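Local coordinates for protein RE68036p (Drosophila melanogaster, PDB 1SQH) that is of unknown function but carries two acetyltransferase-clan regions and may transfer acyl groups to glycine, at residues G7-P12 with H71-F76; H61-K66 with L199-A204; R77-Y82 with F96-D101; R207-L212 with I226-F231. All coordinates share one frame; numbering follows the deposited sequence.

Contact 1 (G7-P12 with H71-F76); sequences GDILRP and HRRGNF
His71 offers one face of its imidazole to Ile9, whose CG1 lies 4.0 Å from the ring centroid in a CH-pi contact; Ile9 CD1 rests on the same face, 3.7 Å from His71 NE2. The CB of Ile9 points away from the 71-76 segment, and it is CG1, anti to the backbone N (chi1 -173°), that swings the branch back over the ring. Both ring nitrogens are engaged as well: ND1 accepts from Arg73 N nearly in the ring plane at 2.9 Å, and NE2 is bonded to Glu108 of helix 104-112, which together should fix the rotation of the ring.

Here Leu10 and His71 form an antiparallel non-hydrogen-bonded pair, where the outermost strand 10-12 of the eight-stranded mixed sheet lies beside strand 67-71. At the next residue Arg72 N donates an almost straight bond to Ile9 O (2.7 Å, 173°), as the chain enters a type I turn from His71 to Gly74. The Arg72 side chain then folds across the opposite strand, where NE passes 3.6 Å from Arg11 CB. Its NH1 is modelled too close to Gly7, so the guanidinium end is doubtful. Arg11's own guanidinium forms a salt bridge with Glu17 in helix 15-29. Past the turn, Gly74 O accepts from a water at 2.8 Å, and this water also takes weak bonds from Arg11 NH2 and Phe76 N.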
# COMPACT_ATOMS: atom_id res chain seq x y z
N GLY A 7 -30.22 -2.27 0.37
CA GLY A 7 -29.23 -1.80 1.38
C GLY A 7 -28.42 -0.60 0.92
O GLY A 7 -28.89 0.19 0.10
N ASP A 8 -27.19 -0.48 1.43
CA ASP A 8 -26.31 0.63 1.08
C ASP A 8 -26.08 0.72 -0.43
O ASP A 8 -26.13 -0.29 -1.12
CB ASP A 8 -24.95 0.45 1.79
CG ASP A 8 -24.11 1.72 1.74
OD1 ASP A 8 -24.30 2.60 2.62
OD2 ASP A 8 -23.26 1.83 0.83
N ILE A 9 -25.82 1.92 -0.93
CA ILE A 9 -25.58 2.10 -2.35
C ILE A 9 -24.35 1.29 -2.81
O ILE A 9 -24.15 1.05 -4.01
CB ILE A 9 -25.39 3.58 -2.69
CG1 ILE A 9 -25.32 3.77 -4.21
CG2 ILE A 9 -24.14 4.11 -2.01
CD1 ILE A 9 -25.32 5.23 -4.62
N LEU A 10 -23.54 0.87 -1.85
CA LEU A 10 -22.36 0.06 -2.14
C LEU A 10 -22.71 -1.41 -1.98
O LEU A 10 -23.24 -1.83 -0.95
CB LEU A 10 -21.21 0.42 -1.19
CG LEU A 10 -20.54 1.80 -1.35
CD1 LEU A 10 -19.47 1.97 -0.30
CD2 LEU A 10 -19.96 1.93 -2.75
N ARG A 11 -22.42 -2.21 -3.00
CA ARG A 11 -22.70 -3.64 -2.94
C ARG A 11 -21.40 -4.42 -2.94
O ARG A 11 -20.57 -4.25 -3.82
CB ARG A 11 -23.54 -4.11 -4.13
CG ARG A 11 -23.90 -5.58 -3.98
CD ARG A 11 -24.41 -6.23 -5.26
NE ARG A 11 -23.34 -6.70 -6.14
CZ ARG A 11 -22.82 -5.98 -7.13
NH1 ARG A 11 -23.28 -4.75 -7.36
NH2 ARG A 11 -21.88 -6.50 -7.91
N PRO A 12 -21.23 -5.32 -1.96
CA PRO A 12 -20.02 -6.13 -1.86
C PRO A 12 -19.80 -7.05 -3.04
O PRO A 12 -20.67 -7.85 -3.39
CB PRO A 12 -20.23 -6.89 -0.55
CG PRO A 12 -21.73 -7.09 -0.53
CD PRO A 12 -22.23 -5.72 -0.95
N HIS A 71 -21.25 0.30 -7.15
CA HIS A 71 -22.59 0.87 -7.13
C HIS A 71 -23.60 -0.27 -7.26
O HIS A 71 -23.63 -0.98 -8.28
CB HIS A 71 -22.74 1.88 -8.28
CG HIS A 71 -23.96 2.74 -8.19
ND1 HIS A 71 -25.22 2.22 -7.99
CD2 HIS A 71 -24.11 4.08 -8.30
CE1 HIS A 71 -26.10 3.21 -8.00
NE2 HIS A 71 -25.46 4.34 -8.18
N ARG A 72 -24.42 -0.45 -6.23
CA ARG A 72 -25.43 -1.52 -6.19
C ARG A 72 -26.34 -1.56 -7.42
O ARG A 72 -26.88 -2.62 -7.75
CB ARG A 72 -26.25 -1.39 -4.90
CG ARG A 72 -27.39 -2.40 -4.74
CD ARG A 72 -27.74 -2.58 -3.27
NE ARG A 72 -26.79 -3.48 -2.62
CZ ARG A 72 -26.54 -3.51 -1.31
NH1 ARG A 72 -27.16 -2.67 -0.50
NH2 ARG A 72 -25.66 -4.37 -0.82
N ARG A 73 -26.51 -0.43 -8.09
CA ARG A 73 -27.35 -0.36 -9.28
C ARG A 73 -26.54 0.04 -10.51
O ARG A 73 -27.05 0.70 -11.41
CB ARG A 73 -28.48 0.65 -9.07
CG ARG A 73 -29.31 0.41 -7.82
CD ARG A 73 -30.55 1.28 -7.84
NE ARG A 73 -30.22 2.68 -8.08
CZ ARG A 73 -29.62 3.46 -7.20
NH1 ARG A 73 -29.28 2.98 -6.01
NH2 ARG A 73 -29.33 4.72 -7.51
N GLY A 74 -25.27 -0.36 -10.54
CA GLY A 74 -24.43 -0.05 -11.67
C GLY A 74 -23.63 -1.27 -12.08
O GLY A 74 -23.66 -2.28 -11.39
N ASN A 75 -22.93 -1.19 -13.21
CA ASN A 75 -22.11 -2.32 -13.65
C ASN A 75 -20.65 -1.97 -13.41
O ASN A 75 -20.10 -1.07 -14.05
CB ASN A 75 -22.33 -2.60 -15.14
CG ASN A 75 -21.84 -3.98 -15.54
OD1 ASN A 75 -20.76 -4.40 -15.15
ND2 ASN A 75 -22.65 -4.70 -16.31
N PHE A 76 -20.00 -2.69 -12.49
CA PHE A 76 -18.62 -2.39 -12.18
C PHE A 76 -17.69 -2.53 -13.38
O PHE A 76 -16.56 -2.04 -13.35
CB PHE A 76 -18.13 -3.26 -11.00
CG PHE A 76 -17.80 -4.69 -11.36
CD1 PHE A 76 -16.55 -5.02 -11.87
CD2 PHE A 76 -18.73 -5.70 -11.14
CE1 PHE A 76 -16.22 -6.36 -12.15
CE2 PHE A 76 -18.41 -7.04 -11.42
CZ PHE A 76 -17.15 -7.36 -11.93
O HOH W 1 -22.12 -4.50 -10.72

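Contact 2 (H61-K66 with L199-A204); sequences HISLRK and LTYLQA
Ser63 meets the edge of the Tyr201 ring with its hydroxyl: OG lies near the ring plane and only 3.0 Å from Tyr201 CD1, a tight approach, with Ser63 CB close behind at 3.3 Å from the same carbon. The torsion that sets OG between the backbone N and the carbonyl carbon (chi1 67°) aims it at the helix. The carbonyl of Ser63 takes part too. A water donates to Ser63 O at 2.9 Å and is also hydrogen-bonded to Tyr201 OH at 3.0 Å, while His86 NE2 is a second partner of the same carbonyl oxygen.

The contact lays a short 3-10 segment, in the loop between helix 34-51 and strand 67-71, against helix 199-208, which leads on toward the hairpin of the smaller sheet. An alanine in place of Tyr201 would probably open a gap beside Ser63 OG and leave the bridging water without its tie to the helix.

One residue on, Leu64 straddles Ala204: its CD1 stands 3.5 Å from Ala204 CB, closer than usual for two carbons, and its CD2 3.6 Å from that same methyl. CD1 also reaches the Tyr201 ring at its edge, in plane, 4.0 Å from CE1. Leu64 also packs on Leu49 of helix 34-51 and, farther along helix 199-208, on Phe208, and its carbonyl oxygen is bonded to Gln42.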
# COMPACT_ATOMS: atom_id res chain seq x y z
N HIS A 61 -5.23 -10.77 11.48
CA HIS A 61 -4.84 -10.85 10.08
C HIS A 61 -5.76 -9.99 9.23
O HIS A 61 -5.61 -9.93 8.01
CB HIS A 61 -4.87 -12.29 9.56
CG HIS A 61 -3.72 -13.13 10.01
ND1 HIS A 61 -3.67 -13.71 11.26
CD2 HIS A 61 -2.59 -13.51 9.37
CE1 HIS A 61 -2.56 -14.42 11.37
NE2 HIS A 61 -1.89 -14.31 10.23
N ILE A 62 -6.72 -9.32 9.87
CA ILE A 62 -7.65 -8.47 9.14
C ILE A 62 -6.95 -7.39 8.32
O ILE A 62 -7.47 -6.95 7.30
CB ILE A 62 -8.64 -7.76 10.07
CG1 ILE A 62 -7.88 -7.01 11.15
CG2 ILE A 62 -9.60 -8.77 10.66
CD1 ILE A 62 -8.63 -5.83 11.70
N SER A 63 -5.78 -6.95 8.78
CA SER A 63 -5.03 -5.91 8.09
C SER A 63 -4.62 -6.39 6.69
O SER A 63 -4.26 -5.59 5.83
CB SER A 63 -3.79 -5.53 8.90
OG SER A 63 -2.86 -6.60 8.94
N LEU A 64 -4.68 -7.70 6.48
CA LEU A 64 -4.34 -8.32 5.20
C LEU A 64 -5.59 -8.60 4.35
O LEU A 64 -5.53 -9.33 3.35
CB LEU A 64 -3.57 -9.62 5.44
CG LEU A 64 -2.04 -9.53 5.48
CD1 LEU A 64 -1.59 -8.36 6.33
CD2 LEU A 64 -1.46 -10.84 6.01
N ARG A 65 -6.72 -8.02 4.73
CA ARG A 65 -7.98 -8.22 4.02
C ARG A 65 -8.55 -6.90 3.51
O ARG A 65 -8.21 -5.83 4.00
CB ARG A 65 -9.02 -8.88 4.92
CG ARG A 65 -8.52 -10.03 5.80
CD ARG A 65 -7.63 -10.98 5.02
NE ARG A 65 -8.25 -12.25 4.66
CZ ARG A 65 -8.29 -13.32 5.44
NH1 ARG A 65 -7.74 -13.28 6.66
NH2 ARG A 65 -8.84 -14.43 5.00
N LYS A 66 -9.43 -7.00 2.52
CA LYS A 66 -10.10 -5.82 1.96
C LYS A 66 -11.47 -6.25 1.45
O LYS A 66 -11.63 -7.37 0.97
CB LYS A 66 -9.30 -5.21 0.80
CG LYS A 66 -8.06 -4.41 1.20
CD LYS A 66 -7.56 -3.58 0.00
CE LYS A 66 -6.27 -2.85 0.32
NZ LYS A 66 -5.16 -3.80 0.63
N LEU A 199 1.10 -2.81 15.12
CA LEU A 199 2.16 -3.78 15.38
C LEU A 199 1.75 -5.12 14.79
O LEU A 199 2.56 -5.82 14.16
CB LEU A 199 2.36 -3.94 16.89
CG LEU A 199 3.71 -4.38 17.46
CD1 LEU A 199 3.49 -4.76 18.92
CD2 LEU A 199 4.30 -5.54 16.69
N THR A 200 0.48 -5.48 14.99
CA THR A 200 -0.03 -6.74 14.49
C THR A 200 -0.09 -6.77 12.96
O THR A 200 0.03 -7.84 12.35
CB THR A 200 -1.41 -7.08 15.12
OG1 THR A 200 -2.14 -7.97 14.26
CG2 THR A 200 -2.21 -5.82 15.40
N TYR A 201 -0.26 -5.61 12.33
CA TYR A 201 -0.25 -5.53 10.87
C TYR A 201 1.16 -5.91 10.44
O TYR A 201 1.35 -6.77 9.59
CB TYR A 201 -0.56 -4.10 10.39
CG TYR A 201 -0.31 -3.86 8.91
CD1 TYR A 201 -0.69 -4.80 7.94
CD2 TYR A 201 0.25 -2.66 8.46
CE1 TYR A 201 -0.52 -4.54 6.57
CE2 TYR A 201 0.43 -2.39 7.09
CZ TYR A 201 0.04 -3.34 6.16
OH TYR A 201 0.17 -3.07 4.81
N LEU A 202 2.15 -5.26 11.05
CA LEU A 202 3.55 -5.55 10.72
C LEU A 202 3.87 -7.04 10.92
O LEU A 202 4.59 -7.64 10.12
CB LEU A 202 4.49 -4.68 11.55
CG LEU A 202 4.96 -3.36 10.90
CD1 LEU A 202 3.78 -2.61 10.34
CD2 LEU A 202 5.69 -2.50 11.93
N GLN A 203 3.32 -7.64 11.98
CA GLN A 203 3.55 -9.05 12.25
C GLN A 203 2.95 -9.93 11.15
O GLN A 203 3.50 -10.99 10.81
CB GLN A 203 2.98 -9.42 13.63
CG GLN A 203 4.01 -9.32 14.75
CD GLN A 203 3.40 -9.26 16.14
OE1 GLN A 203 2.34 -9.83 16.39
NE2 GLN A 203 4.09 -8.59 17.07
N ALA A 204 1.82 -9.50 10.59
CA ALA A 204 1.19 -10.24 9.50
C ALA A 204 2.07 -10.15 8.25
O ALA A 204 2.26 -11.15 7.53
CB ALA A 204 -0.21 -9.68 9.21
O HOH W 2 -2.66 -3.83 4.10

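Contact 3 (R77-Y82 with F96-D101); sequences RTWGTY and FSWQPD
Trp98 carries CG between its backbone N and carbonyl carbon (chi1 59°), and Trp79 keeps CG anti to its carbonyl carbon (chi1 -53°). The Trp98 indole lies against the Trp79-Gly80 backbone; the Trp79 indole meets Gln99 and Pro100. Over one face of the Trp98 indole lie Trp79 CA, 3.9 Å from the centroid of the five-membered ring, and Gly80 CA, 4.0 Å from that of the six-membered ring; both are CH-pi contacts. A side chain at Gly80 would run into Trp98 CZ3. Trp79 O, which stands over the centre of the same indole, also accepts from Trp98 N at 3.0 Å (165°). Lys28 makes a cation-pi contact with the indole, and Tyr25 meets it edge-to-face. An alanine in place of Trp98 would probably leave Gly80 CA uncovered and Lys28 without its aromatic mate.

The Trp79 ring is sandwiched: Thr78 OG1 sits over one face, and over the opposite one Gln99 CG lies 3.6 Å from the centroid of the five-membered ring. Pro100 crosses Trp79 at about a right angle, its CD 3.4 Å from Trp79 CZ3. Ser97 OG and Thr81 OG1 are hydrogen-bonded at 2.7 Å, and Glu105 is a further partner of Thr81 OG1. Tyr82 N donates to Phe96 O at 3.1 Å, and Phe96 N returns a bond to Tyr82 O at 3.3 Å. That reciprocal pair is the open end of a beta hairpin, strands 82-87 and 91-96, whose two arms stay together past the strand ends through the tryptophan packing and the Ser97-Thr81 bond.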
# COMPACT_ATOMS: atom_id res chain seq x y z
N ARG A 77 -18.17 -3.18 -14.43
CA ARG A 77 -17.37 -3.39 -15.64
C ARG A 77 -17.30 -2.21 -16.61
O ARG A 77 -16.27 -2.00 -17.25
CB ARG A 77 -17.88 -4.60 -16.41
CG ARG A 77 -17.67 -5.93 -15.72
CD ARG A 77 -18.66 -6.97 -16.25
NE ARG A 77 -19.78 -7.15 -15.33
CZ ARG A 77 -19.85 -8.11 -14.42
NH1 ARG A 77 -18.87 -9.01 -14.32
NH2 ARG A 77 -20.88 -8.17 -13.59
N THR A 78 -18.37 -1.43 -16.72
CA THR A 78 -18.35 -0.32 -17.67
C THR A 78 -17.35 0.78 -17.33
O THR A 78 -16.68 1.30 -18.22
CB THR A 78 -19.76 0.31 -17.82
OG1 THR A 78 -19.94 1.32 -16.82
CG2 THR A 78 -20.83 -0.74 -17.65
N TRP A 79 -17.24 1.15 -16.06
CA TRP A 79 -16.32 2.22 -15.66
C TRP A 79 -15.29 1.81 -14.61
O TRP A 79 -14.52 2.65 -14.14
CB TRP A 79 -17.11 3.42 -15.10
CG TRP A 79 -18.20 3.95 -15.98
CD1 TRP A 79 -19.52 4.10 -15.65
CD2 TRP A 79 -18.07 4.43 -17.33
NE1 TRP A 79 -20.21 4.66 -16.70
CE2 TRP A 79 -19.35 4.86 -17.74
CE3 TRP A 79 -17.00 4.53 -18.22
CZ2 TRP A 79 -19.58 5.40 -19.02
CZ3 TRP A 79 -17.23 5.06 -19.49
CH2 TRP A 79 -18.51 5.49 -19.88
N GLY A 80 -15.31 0.53 -14.24
CA GLY A 80 -14.38 0.03 -13.23
C GLY A 80 -14.59 0.67 -11.87
O GLY A 80 -13.70 0.66 -11.02
N THR A 81 -15.79 1.22 -11.65
CA THR A 81 -16.11 1.90 -10.40
C THR A 81 -16.05 0.97 -9.19
O THR A 81 -16.77 -0.03 -9.11
CB THR A 81 -17.53 2.56 -10.49
OG1 THR A 81 -17.56 3.45 -11.62
CG2 THR A 81 -17.84 3.36 -9.24
N TYR A 82 -15.19 1.31 -8.23
CA TYR A 82 -15.08 0.49 -7.04
C TYR A 82 -14.67 1.30 -5.82
O TYR A 82 -14.15 2.42 -5.92
CB TYR A 82 -14.06 -0.63 -7.27
CG TYR A 82 -12.65 -0.27 -6.86
CD1 TYR A 82 -12.16 -0.63 -5.61
CD2 TYR A 82 -11.81 0.44 -7.72
CE1 TYR A 82 -10.87 -0.28 -5.21
CE2 TYR A 82 -10.52 0.79 -7.33
CZ TYR A 82 -10.05 0.43 -6.07
OH TYR A 82 -8.77 0.78 -5.70
N PHE A 96 -11.81 4.31 -7.23
CA PHE A 96 -11.51 4.79 -8.56
C PHE A 96 -12.65 4.48 -9.50
O PHE A 96 -13.54 3.69 -9.20
CB PHE A 96 -10.23 4.15 -9.12
CG PHE A 96 -9.63 4.92 -10.26
CD1 PHE A 96 -8.86 6.05 -10.01
CD2 PHE A 96 -9.93 4.60 -11.59
CE1 PHE A 96 -8.38 6.85 -11.06
CE2 PHE A 96 -9.47 5.38 -12.65
CZ PHE A 96 -8.69 6.52 -12.38
N SER A 97 -12.60 5.12 -10.66
CA SER A 97 -13.57 4.94 -11.73
C SER A 97 -13.03 5.77 -12.87
O SER A 97 -12.39 6.80 -12.63
CB SER A 97 -14.96 5.44 -11.34
OG SER A 97 -15.84 5.30 -12.44
N TRP A 98 -13.26 5.34 -14.10
CA TRP A 98 -12.77 6.11 -15.22
C TRP A 98 -13.88 6.71 -16.07
O TRP A 98 -13.69 6.96 -17.25
CB TRP A 98 -11.81 5.27 -16.08
CG TRP A 98 -12.37 4.01 -16.67
CD1 TRP A 98 -13.24 3.91 -17.71
CD2 TRP A 98 -12.05 2.67 -16.28
NE1 TRP A 98 -13.48 2.59 -18.01
CE2 TRP A 98 -12.76 1.81 -17.14
CE3 TRP A 98 -11.23 2.12 -15.29
CZ2 TRP A 98 -12.68 0.41 -17.04
CZ3 TRP A 98 -11.14 0.73 -15.19
CH2 TRP A 98 -11.86 -0.11 -16.06
N GLN A 99 -15.03 6.95 -15.44
CA GLN A 99 -16.14 7.55 -16.15
C GLN A 99 -15.66 8.94 -16.59
O GLN A 99 -15.28 9.76 -15.76
CB GLN A 99 -17.36 7.66 -15.23
CG GLN A 99 -18.65 7.94 -15.97
CD GLN A 99 -19.87 7.83 -15.08
OE1 GLN A 99 -21.00 7.89 -15.56
NE2 GLN A 99 -19.65 7.69 -13.77
N PRO A 100 -15.65 9.19 -17.91
CA PRO A 100 -15.22 10.41 -18.61
C PRO A 100 -15.68 11.81 -18.19
O PRO A 100 -15.10 12.79 -18.65
CB PRO A 100 -15.59 10.11 -20.06
CG PRO A 100 -15.42 8.64 -20.15
CD PRO A 100 -16.10 8.18 -18.88
N ASP A 101 -16.69 11.93 -17.34
CA ASP A 101 -17.11 13.29 -16.99
C ASP A 101 -17.58 13.48 -15.55
O ASP A 101 -18.77 13.35 -15.24
CB ASP A 101 -18.21 13.75 -17.96
CG ASP A 101 -18.75 15.13 -17.61
OD1 ASP A 101 -19.70 15.21 -16.79
OD2 ASP A 101 -18.23 16.12 -18.16

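Contact 4 (R207-L212 with I226-F231); sequences RFNKSL and IFQNDF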
# COMPACT_ATOMS: atom_id res chain seq x y z
N ARG A 207 5.06 -12.25 8.12
CA ARG A 207 4.65 -13.63 7.91
C ARG A 207 4.28 -13.98 6.47
O ARG A 207 4.77 -14.98 5.93
CB ARG A 207 3.46 -13.97 8.83
CG ARG A 207 3.00 -15.41 8.67
CD ARG A 207 1.82 -15.75 9.57
NE ARG A 207 1.39 -17.13 9.34
CZ ARG A 207 0.31 -17.69 9.88
NH1 ARG A 207 -0.46 -16.98 10.70
NH2 ARG A 207 0.01 -18.95 9.61
N PHE A 208 3.43 -13.16 5.86
CA PHE A 208 2.96 -13.41 4.50
C PHE A 208 3.60 -12.63 3.35
O PHE A 208 3.38 -12.96 2.18
CB PHE A 208 1.45 -13.24 4.47
CG PHE A 208 0.73 -14.32 5.20
CD1 PHE A 208 0.68 -15.61 4.67
CD2 PHE A 208 0.16 -14.08 6.44
CE1 PHE A 208 0.06 -16.64 5.37
CE2 PHE A 208 -0.46 -15.11 7.15
CZ PHE A 208 -0.51 -16.39 6.61
N ASN A 209 4.37 -11.61 3.68
CA ASN A 209 5.04 -10.80 2.66
C ASN A 209 6.55 -10.98 2.75
O ASN A 209 7.06 -11.53 3.74
CB ASN A 209 4.67 -9.32 2.85
CG ASN A 209 3.80 -8.77 1.72
OD1 ASN A 209 3.13 -9.52 1.01
ND2 ASN A 209 3.80 -7.45 1.56
N LYS A 210 7.27 -10.53 1.73
CA LYS A 210 8.73 -10.62 1.79
C LYS A 210 9.23 -9.42 2.61
O LYS A 210 8.56 -8.39 2.69
CB LYS A 210 9.35 -10.58 0.38
CG LYS A 210 9.07 -11.82 -0.46
CD LYS A 210 9.76 -11.72 -1.81
CE LYS A 210 9.32 -12.83 -2.77
NZ LYS A 210 9.88 -14.17 -2.46
N SER A 211 10.39 -9.58 3.23
CA SER A 211 11.00 -8.52 4.03
C SER A 211 12.51 -8.74 4.08
O SER A 211 13.00 -9.83 3.75
CB SER A 211 10.43 -8.53 5.44
OG SER A 211 10.76 -9.74 6.10
N LEU A 212 13.25 -7.71 4.47
CA LEU A 212 14.70 -7.81 4.57
C LEU A 212 15.24 -6.95 5.69
O LEU A 212 14.84 -5.80 5.85
CB LEU A 212 15.37 -7.40 3.25
CG LEU A 212 15.38 -8.41 2.10
CD1 LEU A 212 16.21 -7.85 0.93
CD2 LEU A 212 15.99 -9.72 2.56
N ILE A 226 13.51 -3.34 5.25
CA ILE A 226 12.66 -2.98 4.13
C ILE A 226 11.59 -4.06 4.02
O ILE A 226 11.85 -5.24 4.28
CB ILE A 226 13.52 -2.88 2.83
CG1 ILE A 226 12.81 -2.03 1.77
CG2 ILE A 226 13.82 -4.27 2.28
CD1 ILE A 226 11.75 -2.76 1.02
N PHE A 227 10.37 -3.66 3.67
CA PHE A 227 9.25 -4.60 3.56
C PHE A 227 8.67 -4.64 2.16
O PHE A 227 8.95 -3.77 1.33
CB PHE A 227 8.08 -4.16 4.44
CG PHE A 227 8.22 -4.49 5.88
CD1 PHE A 227 8.98 -3.67 6.73
CD2 PHE A 227 7.55 -5.59 6.42
CE1 PHE A 227 9.05 -3.95 8.09
CE2 PHE A 227 7.62 -5.88 7.78
CZ PHE A 227 8.37 -5.05 8.62
N GLN A 228 7.85 -5.67 1.90
CA GLN A 228 7.13 -5.73 0.64
C GLN A 228 5.86 -5.03 1.12
O GLN A 228 5.46 -5.23 2.26
CB GLN A 228 6.79 -7.17 0.24
CG GLN A 228 6.07 -7.24 -1.11
CD GLN A 228 5.97 -8.65 -1.66
OE1 GLN A 228 5.79 -8.85 -2.86
NE2 GLN A 228 6.06 -9.63 -0.78
N ASN A 229 5.21 -4.23 0.28
CA ASN A 229 4.02 -3.51 0.75
C ASN A 229 2.68 -4.02 0.24
O ASN A 229 2.59 -5.09 -0.37
CB ASN A 229 4.17 -2.01 0.46
CG ASN A 229 4.06 -1.68 -1.01
OD1 ASN A 229 3.90 -2.57 -1.85
ND2 ASN A 229 4.12 -0.40 -1.32
N ASP A 230 1.62 -3.25 0.50
CA ASP A 230 0.29 -3.65 0.07
C ASP A 230 0.01 -3.45 -1.42
O ASP A 230 -1.13 -3.53 -1.87
CB ASP A 230 -0.79 -2.98 0.94
CG ASP A 230 -0.54 -1.48 1.16
OD1 ASP A 230 0.53 -0.96 0.78
OD2 ASP A 230 -1.43 -0.82 1.74
N PHE A 231 1.07 -3.19 -2.17
CA PHE A 231 0.99 -3.04 -3.62
C PHE A 231 2.02 -4.01 -4.21
O PHE A 231 2.35 -3.94 -5.40
CB PHE A 231 1.33 -1.60 -4.06
CG PHE A 231 0.23 -0.61 -3.80
CD1 PHE A 231 0.13 0.04 -2.57
CD2 PHE A 231 -0.72 -0.33 -4.79
CE1 PHE A 231 -0.90 0.95 -2.31
CE2 PHE A 231 -1.76 0.57 -4.55
CZ PHE A 231 -1.85 1.23 -3.31
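Asn209 and Gln228 bring their side chains together at about a right angle. The Asn209 amide uses its edge: ND2 gives a bond to Asn229 O at 3.3 Å that lies in the amide plane, although it reaches that oxygen from above the carbonyl plane. The same ND2 makes a weak bond to Gln228 O at 2.9 Å, and Gln228 CB comes up to 3.3 Å from it. With Trp45 NE1 bonded to OD1, both polar ends of this buried amide are held. The Phe227 ring is met obliquely by Ser211 CB, 4.2 Å from CD2, and Leu179 and Met236 also touch Phe227.

The backbones here belong to the antiparallel hairpin of strands 211-216 and 222-228, the middle pair of a four-stranded sheet. Leu212 and Ile226 form a hydrogen-bonded pair of it, with Leu212 N to Ile226 O at 2.8 Å and Ile226 N to Leu212 O at 2.9 Å; Ser211 and Phe227 make the adjoining non-hydrogen-bonded pair. Gln228 N, donating to Lys210 O at 2.9 Å, continues the pairing toward helix 199-208.

On the face that carries Leu212 and Ile226, Ile226 CG2 lies between its backbone N and carbonyl carbon and packs 3.6 Å from Leu212 CB; Ala255 and Met256 of helix 248-263 cover them. Beyond the strand Asn229 makes an Asx turn, its OD1 accepting from Phe231 N and also from Gly233 N.

In the fold
From the N terminus, the first segment of contact 1 pairs with residues 71-76 and closes a loop that holds helices 15-29 and 34-51. Residues 61-66 lie inside that loop but find their partner far later, at 199-204, so contacts 1 and 2 cross. Contact 3, nested within contact 2's long loop, closes the short hairpin loop of strands 82-87 and 91-96. Contacts 1 and 3 touch where Phe76 packs on Thr81, toward one end of the eight-stranded sheet. Contact 4 closes the hairpin of strands 211-216 and 222-228 in the four-stranded sheet. Helix 199-208 serves contacts 2 and 4 alike, with His61 and Leu64 packing on Phe208, joining the loop before strand 67-71 to the start of that hairpin.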